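Side-chain contacts in glucosamine-6-phosphate deaminase (PDB 1J5X), which belongs to the SIS-domain proteins, an alpha/beta family, and folds into two halves, each built round a parallel beta sheet: residues Lys202-Ile207 / Ala315-Tyr320; Asp213-Leu218 / Leu232-Met237. One frame throughout, in Å; residues are numbered along the deposited sequence.

Interaction 1 of 2, residues Lys202-Ile207 / Ala315-Tyr320; sequences KVIEKI and AQILGY
Ile204 and Leu318 mark the closest approach of the two backbones, their CA atoms 6.5 Å apart where the C-terminal part of helix 184-205 meets helix 313-326. Ile204 carries the contact and reaches across with both of its branches. Its CG1 lies anti to the carbonyl carbon (chi1 -63°), and an extended chi2 of 169° pushes CD1 out against Ile317. There CD1 sits 3.7 Å from Ile317 CG2, and it is nearly as close to Ile317 CB. The other branch turns to Leu318. Ile204 CG2 lies 4.0 Å from Leu318 CD1, and at a similar distance from Leu318 CA, so this methyl rests on the helix backbone as well as on the leucine. The two isoleucines pass at a slant, whereas Ile204 and Leu318 cross at about a right angle. Further apolar cover comes from Phe265 of strand 262-267, which touches both Ile204 and Leu318. Ile317 also packs on Phe197 and Trp201 of helix 184-205. All three touching residues are buried. The side chains meet through carbon atoms alone, which implies that shape fit and the exclusion of water hold these helices together here, not directional polar bonds.

Interaction 2 of 2, residues Asp213-Leu218 / Leu232-Met237; sequences DHFVFL and LKCIEM
Cys234 packs against two phenylalanines of strand 214-218, Phe215 and Phe217, and these three buried residues make the tight part of the contact. The cysteine comes to the edge of the Phe215 ring. Its CB lies near the ring plane, 3.7 Å from Phe215 CD2. Its sulfur touches the same corner, with Cys234 SG 3.8 Å from Phe215 CD2. On the other ring, SG alone makes the contact, 3.8 Å from Phe217 CZ. Both are sulfur-aromatic contacts of oblique geometry. Cys234 SG is 5.0 Å from each ring centroid, 72° off the normal of Phe215 and 69° off that of Phe217. The thiol is placed there by its first torsion, which sets SG anti to the carbonyl carbon (chi1 -66°). The backbones are 8.0 Å apart between the CA atoms of Phe215 and Cys234, and wider, 10.1 Å, between those of Phe217 and Leu232.

Beyond Cys234 and the two phenylalanines the packing thins out. Asp213, just before the strand, and Ile235, on the helix, lie to the solvent side and add nothing to the contact. Lys233 is buried, but its chain runs off from the strand, and its NZ is anchored by Glu229, Ser62 and Met160 O.

Strand 214-218 lies inside a parallel sheet, between strands 241-245 and 262-267. Helix 222-238 is the connection of the beta-alpha-beta unit that joins strand 214-218 to strand 241-245. Ser242 of that second strand touches both Phe215 and Cys234, and helix 313-326 adds Leu318 against both phenylalanines and Ala315 against Phe217.

In the fold
The centres of interactions 1 and 2 lie about 12 Å apart, and helix 313-326 joins them. Leu318 is one bridge between them: it belongs to interaction 1 and also touches Cys234 of interaction 2. The helices also pack directly. Cys234 SG lies 3.5 Å from Ala315 O, and the selenium of Met237, a selenomethionine, lies 3.5 Å from Gln316 O. Along the chain, interaction 2 is nested within the loop that interaction 1 closes. Helix 184-205 is followed in the chain by strand 214-218, and helix 313-326 packs against both that helix and the beta-alpha-beta unit. Both contacts lie on the same side of the chain's centre.

Interaction 1 of 2, residues Lys202-Ile207 / Ala315-Tyr320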
loop_
_atom_site.group_PDB
_atom_site.type_symbol
_atom_site.label_atom_id
_atom_site.label_comp_id
_atom_site.label_asym_id
_atom_site.label_seq_id
_atom_site.Cartn_x
_atom_site.Cartn_y
_atom_site.Cartn_z
ATOM N N LYS A 202 -9.963 17.498 -4.037
ATOM C CA LYS A 202 -10.847 18.577 -3.599
ATOM C C LYS A 202 -11.389 18.427 -2.193
ATOM O O LYS A 202 -11.530 19.423 -1.478
ATOM C CB LYS A 202 -11.995 18.796 -4.623
ATOM C CG LYS A 202 -12.899 17.582 -4.853
ATOM C CD LYS A 202 -13.908 17.309 -3.701
ATOM C CE LYS A 202 -14.987 18.413 -3.558
ATOM N NZ LYS A 202 -15.778 18.324 -2.274
ATOM N N VAL A 203 -11.706 17.202 -1.781
ATOM C CA VAL A 203 -12.186 16.954 -0.438
ATOM C C VAL A 203 -11.065 17.265 0.580
ATOM O O VAL A 203 -11.313 17.866 1.628
ATOM C CB VAL A 203 -12.600 15.446 -0.257
ATOM C CG1 VAL A 203 -12.789 15.117 1.198
ATOM C CG2 VAL A 203 -13.901 15.133 -1.088
ATOM N N ILE A 204 -9.840 16.849 0.277
ATOM C CA ILE A 204 -8.738 17.050 1.219
ATOM C C ILE A 204 -8.323 18.549 1.253
ATOM O O ILE A 204 -7.889 19.063 2.275
ATOM C CB ILE A 204 -7.551 16.128 0.861
ATOM C CG1 ILE A 204 -7.998 14.649 0.990
ATOM C CG2 ILE A 204 -6.336 16.389 1.847
ATOM C CD1 ILE A 204 -7.014 13.610 0.429
ATOM N N GLU A 205 -8.499 19.247 0.142
ATOM C CA GLU A 205 -8.187 20.678 0.123
ATOM C C GLU A 205 -9.028 21.468 1.168
ATOM O O GLU A 205 -8.616 22.529 1.621
ATOM C CB GLU A 205 -8.466 21.203 -1.266
ATOM C CG GLU A 205 -7.547 22.274 -1.712
ATOM C CD GLU A 205 -7.675 22.506 -3.214
ATOM O OE1 GLU A 205 -6.635 22.837 -3.824
ATOM O OE2 GLU A 205 -8.796 22.350 -3.771
ATOM N N LYS A 206 -10.199 20.957 1.532
ATOM C CA LYS A 206 -11.100 21.617 2.483
ATOM C C LYS A 206 -10.738 21.409 3.934
ATOM O O LYS A 206 -11.308 22.029 4.813
ATOM C CB LYS A 206 -12.540 21.144 2.274
ATOM C CG LYS A 206 -13.178 21.552 0.931
ATOM C CD LYS A 206 -14.602 21.030 0.826
ATOM C CE LYS A 206 -15.300 21.473 -0.490
ATOM N NZ LYS A 206 -14.905 22.859 -0.979
ATOM N N ILE A 207 -9.802 20.494 4.196
ATOM C CA ILE A 207 -9.384 20.251 5.568
ATOM C C ILE A 207 -8.424 21.361 5.987
ATOM O O ILE A 207 -7.557 21.765 5.220
ATOM C CB ILE A 207 -8.625 18.867 5.743
ATOM C CG1 ILE A 207 -9.513 17.727 5.234
ATOM C CG2 ILE A 207 -8.262 18.660 7.245
ATOM C CD1 ILE A 207 -8.810 16.363 5.079
ATOM N N ALA A 315 -4.376 9.266 1.038
ATOM C CA ALA A 315 -3.281 9.565 1.980
ATOM C C ALA A 315 -2.043 10.147 1.287
ATOM O O ALA A 315 -1.352 10.981 1.882
ATOM C CB ALA A 315 -2.904 8.251 2.798
ATOM N N GLN A 316 -1.761 9.756 0.046
ATOM C CA GLN A 316 -0.620 10.348 -0.687
ATOM C C GLN A 316 -0.928 11.847 -0.926
ATOM O O GLN A 316 -0.045 12.670 -0.885
ATOM C CB GLN A 316 -0.469 9.733 -2.052
ATOM C CG GLN A 316 -0.061 8.254 -2.085
ATOM C CD GLN A 316 -0.172 7.690 -3.497
ATOM O OE1 GLN A 316 0.131 8.363 -4.437
ATOM N NE2 GLN A 316 -0.599 6.437 -3.638
ATOM N N ILE A 317 -2.193 12.156 -1.240
ATOM C CA ILE A 317 -2.604 13.545 -1.456
ATOM C C ILE A 317 -2.574 14.311 -0.124
ATOM O O ILE A 317 -2.163 15.480 -0.084
ATOM C CB ILE A 317 -4.040 13.600 -2.137
ATOM C CG1 ILE A 317 -3.930 13.084 -3.560
ATOM C CG2 ILE A 317 -4.644 15.031 -2.071
ATOM C CD1 ILE A 317 -5.334 12.910 -4.285
ATOM N N LEU A 318 -2.986 13.667 0.959
ATOM C CA LEU A 318 -2.934 14.301 2.263
ATOM C C LEU A 318 -1.463 14.605 2.564
ATOM O O LEU A 318 -1.118 15.730 2.964
ATOM C CB LEU A 318 -3.479 13.370 3.343
ATOM C CG LEU A 318 -3.348 13.916 4.778
ATOM C CD1 LEU A 318 -4.201 15.229 4.996
ATOM C CD2 LEU A 318 -3.866 12.855 5.712
ATOM N N GLY A 319 -0.596 13.628 2.312
ATOM C CA GLY A 319 0.811 13.837 2.638
ATOM C C GLY A 319 1.358 15.032 1.866
ATOM O O GLY A 319 2.070 15.909 2.429
ATOM N N TYR A 320 1.057 15.052 0.570
ATOM C CA TYR A 320 1.551 16.126 -0.293
ATOM C C TYR A 320 1.032 17.493 0.172
ATOM O O TYR A 320 1.800 18.436 0.430
ATOM C CB TYR A 320 1.146 15.877 -1.724
ATOM C CG TYR A 320 1.712 16.943 -2.641
ATOM C CD1 TYR A 320 1.036 18.144 -2.849
ATOM C CD2 TYR A 320 2.967 16.773 -3.232
ATOM C CE1 TYR A 320 1.605 19.153 -3.633
ATOM C CE2 TYR A 320 3.543 17.773 -4.003
ATOM C CZ TYR A 320 2.862 18.957 -4.198
ATOM O OH TYR A 320 3.488 19.961 -4.951
#

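Interaction 2 of 2, residues Asp213-Leu218 / Leu232-Met237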
loop_
_atom_site.group_PDB
_atom_site.type_symbol
_atom_site.label_atom_id
_atom_site.label_comp_id
_atom_site.label_asym_id
_atom_site.label_seq_id
_atom_site.Cartn_x
_atom_site.Cartn_y
_atom_site.Cartn_z
ATOM N N ASP A 213 -2.136 17.813 13.347
ATOM C CA ASP A 213 -0.777 17.308 13.357
ATOM C C ASP A 213 -0.664 15.869 13.861
ATOM O O ASP A 213 0.416 15.444 14.260
ATOM C CB ASP A 213 0.125 18.188 14.218
ATOM C CG ASP A 213 0.479 19.468 13.541
ATOM O OD1 ASP A 213 1.205 19.460 12.521
ATOM O OD2 ASP A 213 0.004 20.513 14.033
ATOM N N HIS A 214 -1.778 15.153 13.858
ATOM C CA HIS A 214 -1.810 13.742 14.309
ATOM C C HIS A 214 -2.740 13.040 13.319
ATOM O O HIS A 214 -3.968 13.283 13.362
ATOM C CB HIS A 214 -2.441 13.646 15.668
ATOM C CG HIS A 214 -2.560 12.244 16.166
ATOM N ND1 HIS A 214 -3.457 11.883 17.136
ATOM C CD2 HIS A 214 -1.903 11.115 15.818
ATOM C CE1 HIS A 214 -3.356 10.583 17.372
ATOM N NE2 HIS A 214 -2.418 10.097 16.585
ATOM N N PHE A 215 -2.157 12.203 12.462
ATOM C CA PHE A 215 -2.960 11.469 11.462
ATOM C C PHE A 215 -3.118 9.997 11.880
ATOM O O PHE A 215 -2.118 9.335 12.228
ATOM C CB PHE A 215 -2.270 11.494 10.110
ATOM C CG PHE A 215 -2.102 12.874 9.506
ATOM C CD1 PHE A 215 -2.785 13.974 10.027
ATOM C CD2 PHE A 215 -1.286 13.043 8.425
ATOM C CE1 PHE A 215 -2.617 15.239 9.433
ATOM C CE2 PHE A 215 -1.107 14.299 7.808
ATOM C CZ PHE A 215 -1.774 15.391 8.326
ATOM N N VAL A 216 -4.345 9.475 11.755
ATOM C CA VAL A 216 -4.657 8.088 12.135
ATOM C C VAL A 216 -5.331 7.466 10.906
ATOM O O VAL A 216 -6.234 8.100 10.330
ATOM C CB VAL A 216 -5.618 8.103 13.326
ATOM C CG1 VAL A 216 -6.120 6.694 13.675
ATOM C CG2 VAL A 216 -4.919 8.763 14.559
ATOM N N PHE A 217 -4.864 6.289 10.477
ATOM C CA PHE A 217 -5.414 5.582 9.312
ATOM C C PHE A 217 -6.018 4.266 9.783
ATOM O O PHE A 217 -5.331 3.421 10.359
ATOM C CB PHE A 217 -4.279 5.424 8.308
ATOM C CG PHE A 217 -3.777 6.759 7.816
ATOM C CD1 PHE A 217 -4.465 7.397 6.800
ATOM C CD2 PHE A 217 -2.658 7.391 8.395
ATOM C CE1 PHE A 217 -4.069 8.660 6.310
ATOM C CE2 PHE A 217 -2.237 8.668 7.935
ATOM C CZ PHE A 217 -2.939 9.295 6.885
ATOM N N LEU A 218 -7.327 4.085 9.554
ATOM C CA LEU A 218 -8.016 2.902 10.052
ATOM C C LEU A 218 -8.557 2.054 8.923
ATOM O O LEU A 218 -9.117 2.601 7.985
ATOM C CB LEU A 218 -9.191 3.342 10.946
ATOM C CG LEU A 218 -8.925 4.223 12.181
ATOM C CD1 LEU A 218 -10.258 4.341 13.025
ATOM C CD2 LEU A 218 -7.836 3.508 13.065
ATOM N N LEU A 232 2.708 5.760 6.370
ATOM C CA LEU A 232 4.090 5.943 5.981
ATOM C C LEU A 232 4.232 7.099 4.982
ATOM O O LEU A 232 5.235 7.872 4.996
ATOM C CB LEU A 232 4.641 4.625 5.388
ATOM C CG LEU A 232 6.054 4.733 4.823
ATOM C CD1 LEU A 232 6.942 5.060 6.012
ATOM C CD2 LEU A 232 6.565 3.440 4.198
ATOM N N LYS A 233 3.254 7.241 4.078
ATOM C CA LYS A 233 3.340 8.355 3.117
ATOM C C LYS A 233 3.322 9.684 3.853
ATOM O O LYS A 233 4.073 10.601 3.483
ATOM C CB LYS A 233 2.163 8.334 2.124
ATOM C CG LYS A 233 1.918 7.035 1.351
ATOM C CD LYS A 233 3.028 6.634 0.390
ATOM C CE LYS A 233 4.282 5.991 1.109
ATOM N NZ LYS A 233 5.041 5.052 0.182
ATOM N N CYS A 234 2.477 9.821 4.857
ATOM C CA CYS A 234 2.424 11.100 5.557
ATOM C C CYS A 234 3.603 11.317 6.446
ATOM O O CYS A 234 3.965 12.477 6.719
ATOM C CB CYS A 234 1.171 11.246 6.353
ATOM S SG CYS A 234 -0.278 11.323 5.187
ATOM N N ILE A 235 4.215 10.224 6.894
ATOM C CA ILE A 235 5.404 10.384 7.728
ATOM C C ILE A 235 6.519 10.854 6.845
ATOM O O ILE A 235 7.142 11.877 7.143
ATOM C CB ILE A 235 5.813 9.027 8.430
ATOM C CG1 ILE A 235 4.830 8.727 9.562
ATOM C CG2 ILE A 235 7.260 9.114 8.941
ATOM C CD1 ILE A 235 4.789 7.201 10.069
ATOM N N GLU A 236 6.755 10.166 5.737
ATOM C CA GLU A 236 7.829 10.526 4.870
ATOM C C GLU A 236 7.648 11.867 4.155
ATOM O O GLU A 236 8.583 12.683 4.084
ATOM C CB GLU A 236 8.050 9.490 3.790
ATOM C CG GLU A 236 8.507 8.102 4.260
ATOM C CD GLU A 236 8.567 7.103 3.094
ATOM O OE1 GLU A 236 7.629 7.096 2.260
ATOM O OE2 GLU A 236 9.515 6.303 2.996
HETATM N N MSE A 237 6.452 12.105 3.617
HETATM C CA MSE A 237 6.274 13.331 2.823
HETATM C C MSE A 237 6.181 14.612 3.591
HETATM O O MSE A 237 6.748 15.645 3.177
HETATM C CB MSE A 237 4.993 13.215 1.961
HETATM C CG MSE A 237 5.135 12.251 0.856
HETATM SE SE MSE A 237 3.335 12.261 -0.160
HETATM C CE MSE A 237 3.599 10.791 -1.275
#